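Local coordinates for protein salivary nitrophorin (Cimex lectularius, PDB 2IMQ) that carries nitric oxide on its heme in bed bug saliva and delivers it to the bitten host, where the gas widens blood vessels, at residues L7-V12 and K127-T132; G170-R175 and R244-S249; V218-T223 and P239-R244. One frame throughout, in Å; residues are numbered along the deposited sequence.

Contact 1 of 3, residues L7-V12 and K127-T132; sequences LSVHTV and KRFSFT
Val9 meets both Phe129 and Phe131 across the interface of the beta-sandwich, the two-sheet core of the DNase I-like fold. Val9 CG1 lies at the edge of the Phe131 ring, near its plane, 3.8 Å from Phe131 CZ, with the two side chains tip to tip. Val9 CG2 approaches Phe129 CE2 at 4.1 Å, from an oblique direction. The valine torsion explains the split: CG1 is anti to the backbone N (chi1 179°) and CG2 anti to the carbonyl carbon, one methyl for each ring. Leu7 CD1 extends the row to Phe129 CZ at 4.0 Å.

No hydrogen bond crosses this layer. The axes of segments 7-12 and 127-132 come within 10.6 Å and run 12° from parallel, a spacing that fits face-to-face packing of sheets rather than pairing within one. Leu7 and Val9 are held in the first sheet by backbone bonds to Val280 and Phe278. In the second, the Phe129 and Phe131 rings meet those of Phe165 and Phe167 on strand 165-169. Toward the C-terminal end of the row, Thr11 turns its methyl to the aromatic layer, Thr11 CG2 standing 4.0 Å from Phe131 CE2.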
loop_
_atom_site.group_PDB
_atom_site.type_symbol
_atom_site.label_atom_id
_atom_site.label_comp_id
_atom_site.label_asym_id
_atom_site.label_seq_id
_atom_site.Cartn_x
_atom_site.Cartn_y
_atom_site.Cartn_z
ATOM N N LEU A 7 -4.101 16.074 9.982
ATOM C CA LEU A 7 -3.131 15.098 10.327
ATOM C C LEU A 7 -2.407 14.697 9.054
ATOM O O LEU A 7 -2.960 14.805 7.930
ATOM C CB LEU A 7 -3.791 13.880 10.992
ATOM C CG LEU A 7 -4.500 14.108 12.335
ATOM C CD1 LEU A 7 -5.353 12.957 12.723
ATOM C CD2 LEU A 7 -3.473 14.416 13.397
ATOM N N SER A 8 -1.192 14.197 9.222
ATOM C CA SER A 8 -0.424 13.625 8.096
ATOM C C SER A 8 -0.290 12.116 8.199
ATOM O O SER A 8 -0.220 11.554 9.276
ATOM C CB SER A 8 0.943 14.251 8.001
ATOM O OG SER A 8 1.668 14.054 9.163
ATOM N N VAL A 9 -0.324 11.481 7.037
ATOM C CA VAL A 9 -0.279 10.043 6.927
ATOM C C VAL A 9 0.759 9.730 5.884
ATOM O O VAL A 9 0.760 10.350 4.813
ATOM C CB VAL A 9 -1.652 9.442 6.432
ATOM C CG1 VAL A 9 -1.580 7.906 6.286
ATOM C CG2 VAL A 9 -2.761 9.888 7.336
ATOM N N HIS A 10 1.675 8.816 6.216
ATOM C CA HIS A 10 2.589 8.204 5.231
ATOM C C HIS A 10 2.199 6.762 5.060
ATOM O O HIS A 10 1.949 6.065 6.041
ATOM C CB HIS A 10 4.052 8.261 5.713
ATOM C CG HIS A 10 4.652 9.635 5.698
ATOM N ND1 HIS A 10 6.013 9.855 5.829
ATOM C CD2 HIS A 10 4.076 10.856 5.563
ATOM C CE1 HIS A 10 6.236 11.158 5.787
ATOM N NE2 HIS A 10 5.081 11.790 5.645
ATOM N N THR A 11 2.150 6.327 3.822
ATOM C CA THR A 11 1.981 4.921 3.509
ATOM C C THR A 11 3.108 4.444 2.646
ATOM O O THR A 11 3.605 5.186 1.787
ATOM C CB THR A 11 0.627 4.672 2.777
ATOM O OG1 THR A 11 0.607 5.305 1.493
ATOM C CG2 THR A 11 -0.541 5.213 3.588
ATOM N N VAL A 12 3.512 3.205 2.845
ATOM C CA VAL A 12 4.428 2.574 1.939
ATOM C C VAL A 12 4.000 1.175 1.655
ATOM O O VAL A 12 3.603 0.455 2.577
ATOM C CB VAL A 12 5.907 2.667 2.457
ATOM C CG1 VAL A 12 6.113 1.894 3.750
ATOM C CG2 VAL A 12 6.890 2.205 1.423
ATOM N N LYS A 127 -12.694 10.560 14.386
ATOM C CA LYS A 127 -12.638 10.264 12.951
ATOM C C LYS A 127 -12.071 8.879 12.753
ATOM O O LYS A 127 -11.061 8.537 13.368
ATOM C CB LYS A 127 -11.750 11.274 12.251
ATOM C CG LYS A 127 -12.175 12.708 12.357
ATOM C CD LYS A 127 -13.504 12.950 11.721
ATOM C CE LYS A 127 -14.086 14.307 12.116
ATOM N NZ LYS A 127 -15.222 14.101 13.041
ATOM N N ARG A 128 -12.710 8.111 11.865
ATOM C CA ARG A 128 -12.339 6.723 11.646
ATOM C C ARG A 128 -11.447 6.562 10.435
ATOM O O ARG A 128 -11.785 7.002 9.367
ATOM C CB ARG A 128 -13.531 5.785 11.507
ATOM C CG ARG A 128 -13.144 4.324 11.590
ATOM C CD ARG A 128 -13.918 3.583 12.525
ATOM N NE ARG A 128 -13.570 2.201 12.703
ATOM C CZ ARG A 128 -12.958 1.700 13.745
ATOM N NH1 ARG A 128 -12.469 2.498 14.695
ATOM N NH2 ARG A 128 -12.792 0.385 13.834
ATOM N N PHE A 129 -10.282 5.981 10.682
ATOM C CA PHE A 129 -9.288 5.617 9.638
ATOM C C PHE A 129 -9.385 4.141 9.324
ATOM O O PHE A 129 -9.529 3.328 10.229
ATOM C CB PHE A 129 -7.853 5.887 10.126
ATOM C CG PHE A 129 -7.489 7.320 10.211
ATOM C CD1 PHE A 129 -7.945 8.115 11.267
ATOM C CD2 PHE A 129 -6.671 7.897 9.267
ATOM C CE1 PHE A 129 -7.606 9.457 11.358
ATOM C CE2 PHE A 129 -6.323 9.222 9.348
ATOM C CZ PHE A 129 -6.797 10.007 10.425
ATOM N N SER A 130 -9.252 3.782 8.041
ATOM C CA SER A 130 -9.131 2.396 7.632
ATOM C C SER A 130 -7.996 2.321 6.632
ATOM O O SER A 130 -7.927 3.118 5.740
ATOM C CB SER A 130 -10.430 1.852 6.976
ATOM O OG SER A 130 -11.521 1.819 7.901
ATOM N N PHE A 131 -7.187 1.324 6.852
ATOM C CA PHE A 131 -6.084 0.931 5.955
ATOM C C PHE A 131 -6.258 -0.490 5.465
ATOM O O PHE A 131 -6.396 -1.411 6.267
ATOM C CB PHE A 131 -4.733 1.042 6.673
ATOM C CG PHE A 131 -4.360 2.453 7.004
ATOM C CD1 PHE A 131 -4.873 3.074 8.141
ATOM C CD2 PHE A 131 -3.623 3.209 6.123
ATOM C CE1 PHE A 131 -4.553 4.382 8.409
ATOM C CE2 PHE A 131 -3.306 4.508 6.398
ATOM C CZ PHE A 131 -3.788 5.108 7.532
ATOM N N THR A 132 -6.269 -0.672 4.142
ATOM C CA THR A 132 -6.413 -1.941 3.500
ATOM C C THR A 132 -5.175 -2.269 2.701
ATOM O O THR A 132 -4.621 -1.423 2.033
ATOM C CB THR A 132 -7.626 -1.905 2.549
ATOM O OG1 THR A 132 -8.783 -1.708 3.337
ATOM C CG2 THR A 132 -7.811 -3.187 1.753
#

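Contact 2 of 3, residues G170-R175 and R244-S249; sequences GDLNVR and RALYKS
Gly170 and Arg244 form an antiparallel hydrogen-bonded pair at the edge of the five-stranded sheet of this DNase I-like sandwich, where the chain turns a corner out of strand 165-169. Arg244 N donates to Gly170 O at 2.9 Å, and Gly170 N returns a bond to Arg244 O at 3.1 Å. At phi 144° a beta carbon on residue 170 would collide with the carbonyl oxygen of the preceding residue, a reason for glycine here that needs no appeal to the neighbouring strand.

From this pair the arginine side chain can be followed outward. Arg244 CB lies 3.9 Å from Leu172 CD1, and CG packs against the same methyl and against Leu172 CG, the two side chains crossing at about a right angle. Bends at chi2 (-69°) and chi3 (-81°) then fold the chain instead of extending it. NE forms a salt bridge with Glu215, and NH1 is shared between Asp199, in a second salt bridge, and the carbonyl oxygen of Trp241. Arg244 NH1 also touches Val174, whose CG1 approaches the guanidinium obliquely at 3.4 Å. Two acidic partners around one buried guanidinium probably offset its charge. Beyond the arginine, Leu172 and Leu246 meet tip to tip through their CD1 methyls, and Leu201 of helix 201-206 packs on Leu246 as well as on Arg244 and Val174.

The loop itself is braced by Asp171. Its OD1 accepts from Asn173 N, closing an Asx turn, and also from Arg175 NH1. Arg175 grips the carboxylate end-on, one nitrogen to each oxygen; Arg175 NH2 reaches the syn lone pair of Asp171 OD2 at 2.9 Å.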
loop_
_atom_site.group_PDB
_atom_site.type_symbol
_atom_site.label_atom_id
_atom_site.label_comp_id
_atom_site.label_asym_id
_atom_site.label_seq_id
_atom_site.Cartn_x
_atom_site.Cartn_y
_atom_site.Cartn_z
ATOM N N GLY A 170 -0.795 -1.399 -1.695
ATOM C CA GLY A 170 -0.249 -2.688 -2.044
ATOM C C GLY A 170 -0.240 -2.821 -3.545
ATOM O O GLY A 170 -0.567 -1.896 -4.299
ATOM N N ASP A 171 0.155 -4.005 -3.959
ATOM C CA ASP A 171 0.139 -4.377 -5.358
ATOM C C ASP A 171 -1.267 -4.880 -5.662
ATOM O O ASP A 171 -1.676 -5.956 -5.167
ATOM C CB ASP A 171 1.196 -5.415 -5.667
ATOM C CG ASP A 171 1.180 -5.901 -7.088
ATOM O OD1 ASP A 171 0.278 -5.466 -7.857
ATOM O OD2 ASP A 171 2.085 -6.702 -7.417
ATOM N N LEU A 172 -2.028 -4.094 -6.406
ATOM C CA LEU A 172 -3.416 -4.376 -6.728
ATOM C C LEU A 172 -3.626 -5.422 -7.833
ATOM O O LEU A 172 -4.744 -5.713 -8.185
ATOM C CB LEU A 172 -4.124 -3.107 -7.127
ATOM C CG LEU A 172 -4.038 -1.903 -6.158
ATOM C CD1 LEU A 172 -4.741 -0.704 -6.741
ATOM C CD2 LEU A 172 -4.571 -2.201 -4.783
ATOM N N ASN A 173 -2.533 -5.908 -8.375
ATOM C CA ASN A 173 -2.538 -6.802 -9.522
ATOM C C ASN A 173 -3.074 -6.138 -10.754
ATOM O O ASN A 173 -3.600 -6.749 -11.644
ATOM C CB ASN A 173 -3.203 -8.173 -9.267
ATOM C CG ASN A 173 -2.601 -9.213 -10.127
ATOM O OD1 ASN A 173 -1.396 -9.160 -10.402
ATOM N ND2 ASN A 173 -3.416 -10.163 -10.562
ATOM N N VAL A 174 -2.923 -4.826 -10.788
ATOM C CA VAL A 174 -3.213 -3.950 -11.930
ATOM C C VAL A 174 -1.885 -3.774 -12.730
ATOM O O VAL A 174 -0.876 -3.433 -12.136
ATOM C CB VAL A 174 -3.748 -2.574 -11.452
ATOM C CG1 VAL A 174 -3.765 -1.593 -12.562
ATOM C CG2 VAL A 174 -5.132 -2.752 -10.867
ATOM N N ARG A 175 -1.979 -3.955 -14.031
ATOM C CA ARG A 175 -0.789 -3.885 -14.887
ATOM C C ARG A 175 -1.053 -2.975 -16.087
ATOM O O ARG A 175 -2.145 -2.469 -16.259
ATOM C CB ARG A 175 -0.360 -5.274 -15.327
ATOM C CG ARG A 175 -0.061 -6.237 -14.158
ATOM C CD ARG A 175 1.204 -5.823 -13.454
ATOM N NE ARG A 175 1.660 -6.722 -12.412
ATOM C CZ ARG A 175 1.401 -6.564 -11.121
ATOM N NH1 ARG A 175 0.615 -5.576 -10.700
ATOM N NH2 ARG A 175 1.906 -7.402 -10.250
ATOM N N ARG A 244 0.582 0.489 -5.409
ATOM C CA ARG A 244 -0.247 1.635 -5.580
ATOM C C ARG A 244 -0.748 2.078 -4.236
ATOM O O ARG A 244 -0.857 1.303 -3.296
ATOM C CB ARG A 244 -1.475 1.341 -6.494
ATOM C CG ARG A 244 -1.154 0.555 -7.748
ATOM C CD ARG A 244 -0.325 1.286 -8.794
ATOM N NE ARG A 244 -1.109 2.172 -9.614
ATOM C CZ ARG A 244 -1.659 1.841 -10.769
ATOM N NH1 ARG A 244 -1.491 0.624 -11.291
ATOM N NH2 ARG A 244 -2.418 2.736 -11.401
ATOM N N ALA A 245 -1.104 3.356 -4.173
ATOM C CA ALA A 245 -1.850 3.921 -3.030
ATOM C C ALA A 245 -3.086 4.599 -3.522
ATOM O O ALA A 245 -3.018 5.480 -4.387
ATOM C CB ALA A 245 -0.979 4.943 -2.276
ATOM N N LEU A 246 -4.216 4.185 -2.982
ATOM C CA LEU A 246 -5.508 4.763 -3.309
ATOM C C LEU A 246 -6.078 5.337 -2.022
ATOM O O LEU A 246 -5.843 4.850 -0.917
ATOM C CB LEU A 246 -6.486 3.704 -3.814
ATOM C CG LEU A 246 -6.036 2.901 -4.980
ATOM C CD1 LEU A 246 -7.124 1.888 -5.333
ATOM C CD2 LEU A 246 -5.638 3.773 -6.170
ATOM N N TYR A 247 -6.863 6.397 -2.174
ATOM C CA TYR A 247 -7.509 7.039 -1.029
ATOM C C TYR A 247 -8.928 7.423 -1.315
ATOM O O TYR A 247 -9.299 7.622 -2.458
ATOM C CB TYR A 247 -6.741 8.297 -0.607
ATOM C CG TYR A 247 -6.701 9.433 -1.580
ATOM C CD1 TYR A 247 -7.626 10.505 -1.501
ATOM C CD2 TYR A 247 -5.784 9.495 -2.584
ATOM C CE1 TYR A 247 -7.589 11.581 -2.404
ATOM C CE2 TYR A 247 -5.731 10.579 -3.453
ATOM C CZ TYR A 247 -6.625 11.600 -3.382
ATOM O OH TYR A 247 -6.513 12.650 -4.304
ATOM N N LYS A 248 -9.696 7.544 -0.236
ATOM C CA LYS A 248 -11.095 7.934 -0.335
ATOM C C LYS A 248 -11.520 8.386 1.037
ATOM O O LYS A 248 -10.994 7.938 2.041
ATOM C CB LYS A 248 -11.962 6.701 -0.720
ATOM C CG LYS A 248 -13.370 6.921 -1.187
ATOM C CD LYS A 248 -13.955 5.581 -1.669
ATOM C CE LYS A 248 -15.386 5.804 -2.084
ATOM N NZ LYS A 248 -16.010 4.633 -2.611
ATOM N N SER A 249 -12.601 9.161 1.059
ATOM C CA SER A 249 -13.361 9.465 2.281
ATOM C C SER A 249 -14.777 9.023 2.095
ATOM O O SER A 249 -15.348 9.239 1.060
ATOM C CB SER A 249 -13.384 10.953 2.571
ATOM O OG SER A 249 -14.195 11.277 3.734
#

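Contact 3 of 3, residues V218-T223 and P239-R244; sequences VTFKPT and PSWTDR
Trp241 packs against Val218, Phe220 and Pro222 where two loops meet just before edge strand 243-248 of the DNase I-like sandwich. This aromatic side is tight. Pro222 CA sits over one face of the indole in a CH-pi contact, 3.8 Å from the centroid of the Trp241 five-membered ring and 18° off its normal. The edge of the indole is turned toward the face of Phe220 in an offset edge-to-face pair, planes at 76°, with Phe220 CE1 3.6 Å from Trp241 CD1. Val218 CG1 lies over the centre of a Phe220 ring face and comes obliquely to the indole, 3.5 Å from Trp241 NE1. A hydrogen bond from Trp241 NE1 to Phe220 O, 2.9 Å, probably helps to hold the rotation of the indole; the oxygen lies nearly in the ring plane, whereas the donor stands above the carbonyl plane. Leu195 and Met196 of helix 192-196 add apolar cover to the tryptophan.

The other side, around Thr223, is looser and hydrated. Thr223 N makes a weak hydrogen bond to Ser240 O, 3.0 Å, and two waters link the threonine hydroxyl to segment 239-244. One water donates to both Thr223 OG1 and Asp243 O. Asp243 is also held from outside, OD1 by Ser13 OG and OD2 by Asn15 N. The other water accepts from Thr223 OG1, bonds Thr242 OG1, which also pairs with His271, and donates to Asp243 OD2 at 2.7 Å.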
loop_
_atom_site.group_PDB
_atom_site.type_symbol
_atom_site.label_atom_id
_atom_site.label_comp_id
_atom_site.label_asym_id
_atom_site.label_seq_id
_atom_site.Cartn_x
_atom_site.Cartn_y
_atom_site.Cartn_z
ATOM N N VAL A 218 0.543 10.157 -10.776
ATOM C CA VAL A 218 1.763 9.394 -10.936
ATOM C C VAL A 218 2.693 10.150 -11.873
ATOM O O VAL A 218 2.350 10.421 -12.991
ATOM C CB VAL A 218 1.465 8.009 -11.550
ATOM C CG1 VAL A 218 2.716 7.270 -11.853
ATOM C CG2 VAL A 218 0.583 7.194 -10.579
ATOM N N THR A 219 3.892 10.432 -11.396
ATOM C CA THR A 219 4.936 11.072 -12.199
ATOM C C THR A 219 6.183 10.241 -12.340
ATOM O O THR A 219 7.122 10.697 -12.983
ATOM C CB THR A 219 5.310 12.445 -11.597
ATOM O OG1 THR A 219 5.900 12.254 -10.317
ATOM C CG2 THR A 219 4.117 13.246 -11.386
ATOM N N PHE A 220 6.235 9.080 -11.706
ATOM C CA PHE A 220 7.360 8.215 -11.699
ATOM C C PHE A 220 7.143 7.096 -12.702
ATOM O O PHE A 220 6.031 6.684 -13.033
ATOM C CB PHE A 220 7.623 7.671 -10.295
ATOM C CG PHE A 220 6.417 7.067 -9.586
ATOM C CD1 PHE A 220 6.187 5.711 -9.599
ATOM C CD2 PHE A 220 5.566 7.867 -8.859
ATOM C CE1 PHE A 220 5.104 5.175 -8.922
ATOM C CE2 PHE A 220 4.497 7.348 -8.205
ATOM C CZ PHE A 220 4.285 5.976 -8.230
ATOM N N LYS A 221 8.269 6.543 -13.132
ATOM C CA LYS A 221 8.301 5.470 -14.071
ATOM C C LYS A 221 7.796 4.179 -13.427
ATOM O O LYS A 221 7.733 4.080 -12.207
ATOM C CB LYS A 221 9.687 5.251 -14.645
ATOM C CG LYS A 221 10.094 6.457 -15.434
ATOM C CD LYS A 221 11.511 6.355 -15.872
ATOM C CE LYS A 221 11.920 7.631 -16.598
ATOM N NZ LYS A 221 11.014 8.079 -17.667
ATOM N N PRO A 222 7.337 3.243 -14.247
ATOM C CA PRO A 222 6.878 1.980 -13.720
ATOM C C PRO A 222 7.824 1.413 -12.694
ATOM O O PRO A 222 9.044 1.483 -12.857
ATOM C CB PRO A 222 6.793 1.115 -14.960
ATOM C CG PRO A 222 6.374 2.121 -16.014
ATOM C CD PRO A 222 7.191 3.320 -15.703
ATOM N N THR A 223 7.269 0.741 -11.697
ATOM C CA THR A 223 8.048 0.225 -10.574
ATOM C C THR A 223 8.394 -1.271 -10.706
ATOM O O THR A 223 9.005 -1.857 -9.810
ATOM C CB THR A 223 7.281 0.440 -9.283
ATOM O OG1 THR A 223 5.996 -0.220 -9.356
ATOM C CG2 THR A 223 7.088 1.917 -9.004
ATOM N N PRO A 239 6.586 -3.196 -18.490
ATOM C CA PRO A 239 6.725 -2.307 -17.351
ATOM C C PRO A 239 5.371 -1.823 -16.862
ATOM O O PRO A 239 4.530 -1.364 -17.628
ATOM C CB PRO A 239 7.569 -1.130 -17.926
ATOM C CG PRO A 239 8.434 -1.768 -18.976
ATOM C CD PRO A 239 7.497 -2.825 -19.586
ATOM N N SER A 240 5.185 -1.898 -15.542
ATOM C CA SER A 240 3.912 -1.605 -14.910
ATOM C C SER A 240 4.092 -0.941 -13.564
ATOM O O SER A 240 5.162 -1.050 -12.957
ATOM C CB SER A 240 3.095 -2.904 -14.699
ATOM O OG SER A 240 2.744 -3.498 -15.902
ATOM N N TRP A 241 2.999 -0.329 -13.107
ATOM C CA TRP A 241 2.880 0.219 -11.768
ATOM C C TRP A 241 2.208 -0.822 -10.897
ATOM O O TRP A 241 0.994 -1.047 -10.998
ATOM C CB TRP A 241 2.122 1.512 -11.813
ATOM C CG TRP A 241 2.931 2.620 -12.435
ATOM C CD1 TRP A 241 3.861 3.395 -11.835
ATOM C CD2 TRP A 241 2.818 3.098 -13.783
ATOM N NE1 TRP A 241 4.367 4.289 -12.745
ATOM C CE2 TRP A 241 3.720 4.143 -13.936
ATOM C CE3 TRP A 241 2.063 2.704 -14.890
ATOM C CZ2 TRP A 241 3.848 4.836 -15.113
ATOM C CZ3 TRP A 241 2.200 3.399 -16.075
ATOM C CH2 TRP A 241 3.106 4.448 -16.161
ATOM N N THR A 242 2.998 -1.449 -10.064
ATOM C CA THR A 242 2.524 -2.571 -9.257
ATOM C C THR A 242 2.008 -2.115 -7.898
ATOM O O THR A 242 0.795 -2.097 -7.650
ATOM C CB THR A 242 3.563 -3.640 -9.212
ATOM O OG1 THR A 242 4.764 -3.092 -8.709
ATOM C CG2 THR A 242 3.828 -4.149 -10.581
ATOM N N ASP A 243 2.890 -1.603 -7.070
ATOM C CA ASP A 243 2.472 -1.000 -5.773
ATOM C C ASP A 243 1.747 0.316 -6.016
ATOM O O ASP A 243 2.265 1.177 -6.731
ATOM C CB ASP A 243 3.691 -0.775 -4.899
ATOM C CG ASP A 243 4.174 -2.091 -4.315
ATOM O OD1 ASP A 243 3.522 -2.550 -3.316
ATOM O OD2 ASP A 243 5.128 -2.770 -4.782
ATOM N N ARG A 244 0.582 0.489 -5.409
ATOM C CA ARG A 244 -0.247 1.635 -5.580
ATOM C C ARG A 244 -0.748 2.078 -4.236
ATOM O O ARG A 244 -0.857 1.303 -3.296
ATOM C CB ARG A 244 -1.475 1.341 -6.494
ATOM C CG ARG A 244 -1.154 0.555 -7.748
ATOM C CD ARG A 244 -0.325 1.286 -8.794
ATOM N NE ARG A 244 -1.109 2.172 -9.614
ATOM C CZ ARG A 244 -1.659 1.841 -10.769
ATOM N NH1 ARG A 244 -1.491 0.624 -11.291
ATOM N NH2 ARG A 244 -2.418 2.736 -11.401
HETATM O O HOH W 1 3.808 1.632 -8.964
HETATM O O HOH W 2 6.308 -1.592 -6.922
#

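How the contacts relate
From the N terminus, strand 6-17 enters the six-stranded sheet, and contact 1 closes a long loop when, after 114 intervening residues, segment 127-132 on strand 127-135 of the other sheet packs against segment 7-12. Contact 2 opens only afterwards, at the end of strand 165-169, and closes on strand 243-248. Within that excursion, which includes three short helices, contact 3 forms a smaller loop between 218-223 and 239-244. Contacts 2 and 3 share Arg244 and also touch through Arg175 CZ and Thr242 CG2, 3.5 Å apart. Contact 1 joins the two sheets; contact 2 joins the corner after strand 165-169 to edge strand 243-248, and contact 3 two loop segments just ahead of it. Thr11 OG1 meets Ala245 CB at 4.1 Å, linking contacts 1 and 2.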